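Local coordinates for (S)-imine reductase (Streptomyces sp. GF3546, PDB 4OQY), which probably reduces imines to (S)-configured amines, drawing hydride from bound NADPH, and belongs to the family of proteins related to 3-hydroxyisobutyrate dehydrogenase, at residues W177-M180 with L181-Y184. Residues are numbered along the deposited sequence; the frame is centred on the assembly and turned at random.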
loop_
_atom_site.group_PDB
_atom_site.type_symbol
_atom_site.label_atom_id
_atom_site.label_comp_id
_atom_site.label_asym_id
_atom_site.label_seq_id
_atom_site.Cartn_x
_atom_site.Cartn_y
_atom_site.Cartn_z
ATOM N N TRP B 177 2.317 -1.990 7.148
ATOM C CA TRP B 177 3.414 -2.938 6.944
ATOM C C TRP B 177 3.335 -3.655 5.597
ATOM O O TRP B 177 4.354 -3.886 4.958
ATOM C CB TRP B 177 3.491 -3.963 8.068
ATOM C CG TRP B 177 3.865 -3.413 9.409
ATOM C CD1 TRP B 177 3.167 -3.576 10.556
ATOM C CD2 TRP B 177 5.032 -2.633 9.757
ATOM N NE1 TRP B 177 3.804 -2.951 11.596
ATOM C CE2 TRP B 177 4.951 -2.363 11.136
ATOM C CE3 TRP B 177 6.143 -2.171 9.050
ATOM C CZ2 TRP B 177 5.931 -1.640 11.820
ATOM C CZ3 TRP B 177 7.114 -1.458 9.727
ATOM C CH2 TRP B 177 7.000 -1.197 11.100
ATOM N N THR B 178 2.130 -4.008 5.179
ATOM C CA THR B 178 1.958 -4.650 3.896
ATOM C C THR B 178 2.381 -3.715 2.758
ATOM O O THR B 178 3.053 -4.127 1.823
ATOM C CB THR B 178 0.518 -5.175 3.720
ATOM O OG1 THR B 178 0.179 -5.997 4.843
ATOM C CG2 THR B 178 0.409 -5.996 2.477
ATOM N N THR B 179 2.003 -2.454 2.847
ATOM C CA THR B 179 2.350 -1.504 1.818
ATOM C C THR B 179 3.846 -1.268 1.818
ATOM O O THR B 179 4.484 -1.240 0.767
ATOM C CB THR B 179 1.612 -0.192 2.048
ATOM O OG1 THR B 179 0.214 -0.459 2.063
ATOM C CG2 THR B 179 1.928 0.794 0.953
ATOM N N MET B 180 4.403 -1.149 3.013
ATOM C CA MET B 180 5.831 -0.997 3.146
ATOM C C MET B 180 6.571 -2.160 2.476
ATOM O O MET B 180 7.534 -1.945 1.752
ATOM C CB MET B 180 6.236 -0.868 4.612
ATOM C CG MET B 180 7.728 -1.013 4.829
ATOM S SD MET B 180 8.307 -0.455 6.449
ATOM C CE MET B 180 9.365 -1.789 6.913
ATOM N N LEU B 181 6.135 -3.397 2.680
ATOM C CA LEU B 181 6.831 -4.486 2.016
ATOM C C LEU B 181 6.671 -4.432 0.503
ATOM O O LEU B 181 7.587 -4.776 -0.203
ATOM C CB LEU B 181 6.418 -5.873 2.567
ATOM C CG LEU B 181 6.907 -6.192 3.985
ATOM C CD1 LEU B 181 6.608 -7.639 4.393
ATOM C CD2 LEU B 181 8.399 -5.934 4.120
ATOM N N SER B 182 5.518 -4.015 -0.001
ATOM C CA SER B 182 5.315 -3.978 -1.450
ATOM C C SER B 182 6.247 -2.935 -2.084
ATOM O O SER B 182 6.736 -3.101 -3.195
ATOM C CB SER B 182 3.860 -3.693 -1.790
ATOM O OG SER B 182 3.512 -2.339 -1.608
ATOM N N TYR B 183 6.507 -1.892 -1.317
ATOM C CA TYR B 183 7.421 -0.820 -1.703
ATOM C C TYR B 183 8.832 -1.379 -1.803
ATOM O O TYR B 183 9.466 -1.316 -2.847
ATOM C CB TYR B 183 7.311 0.249 -0.644
ATOM C CG TYR B 183 8.227 1.406 -0.752
ATOM C CD1 TYR B 183 7.903 2.443 -1.587
ATOM C CD2 TYR B 183 9.383 1.507 0.027
ATOM C CE1 TYR B 183 8.698 3.561 -1.678
ATOM C CE2 TYR B 183 10.202 2.635 -0.065
ATOM C CZ TYR B 183 9.843 3.644 -0.930
ATOM O OH TYR B 183 10.611 4.791 -1.077
ATOM N N TYR B 184 9.284 -2.047 -0.752
ATOM C CA TYR B 184 10.577 -2.737 -0.813
ATOM C C TYR B 184 10.698 -3.805 -1.913
ATOM O O TYR B 184 11.766 -3.964 -2.508
ATOM C CB TYR B 184 10.919 -3.357 0.546
ATOM C CG TYR B 184 11.138 -2.332 1.634
ATOM C CD1 TYR B 184 11.694 -1.076 1.356
ATOM C CD2 TYR B 184 10.823 -2.626 2.937
ATOM C CE1 TYR B 184 11.877 -0.135 2.363
ATOM C CE2 TYR B 184 11.016 -1.709 3.938
ATOM C CZ TYR B 184 11.537 -0.468 3.644
ATOM O OH TYR B 184 11.735 0.400 4.680
#
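W177 O to L181 N (2.9 Å) begins a run of four i-to-i+4 backbone bonds, ending with M180 O to Y184 N, whose N-H points almost straight at its acceptor (173°); this is the pattern of regular α-helix, about two turns of helix 163-192. T179 O is gripped twice, by Y183 N and by the hydroxyl of S182, whose OG lies 2.8 Å from T179 O. A chi1 of 76° turns OG back along the helix toward that carbonyl, three residues earlier, and the buried hydroxyl of S182 is thus supplied with an acceptor from its own helix. The main side-chain meeting is M180 with Y184. With CG anti to the backbone N (chi1 167°) and a bend at chi3, the M180 chain brings CE to 3.4 Å from Y184 CE2, while M180 CG also meets CE2, at 3.5 Å. M180 SD stands 5.0 Å from the Y184 ring centroid and well off its normal, an oblique Met-aromatic contact, and M180 O lies over one ring face. Replacing Y184 with alanine would probably leave the M180 thioether without its aromatic neighbour and its methyl freer to turn. F278 of the second subunit packs on Y184, and T178 and T179 each meet their own counterparts there, placing this helix of the reductive-aminase-like C-terminal domain at the dimer interface. Hydrogen bonds within the helix thus serve its backbone and S182, while M180 and Y184 meet through apolar and sulfur-aromatic contact.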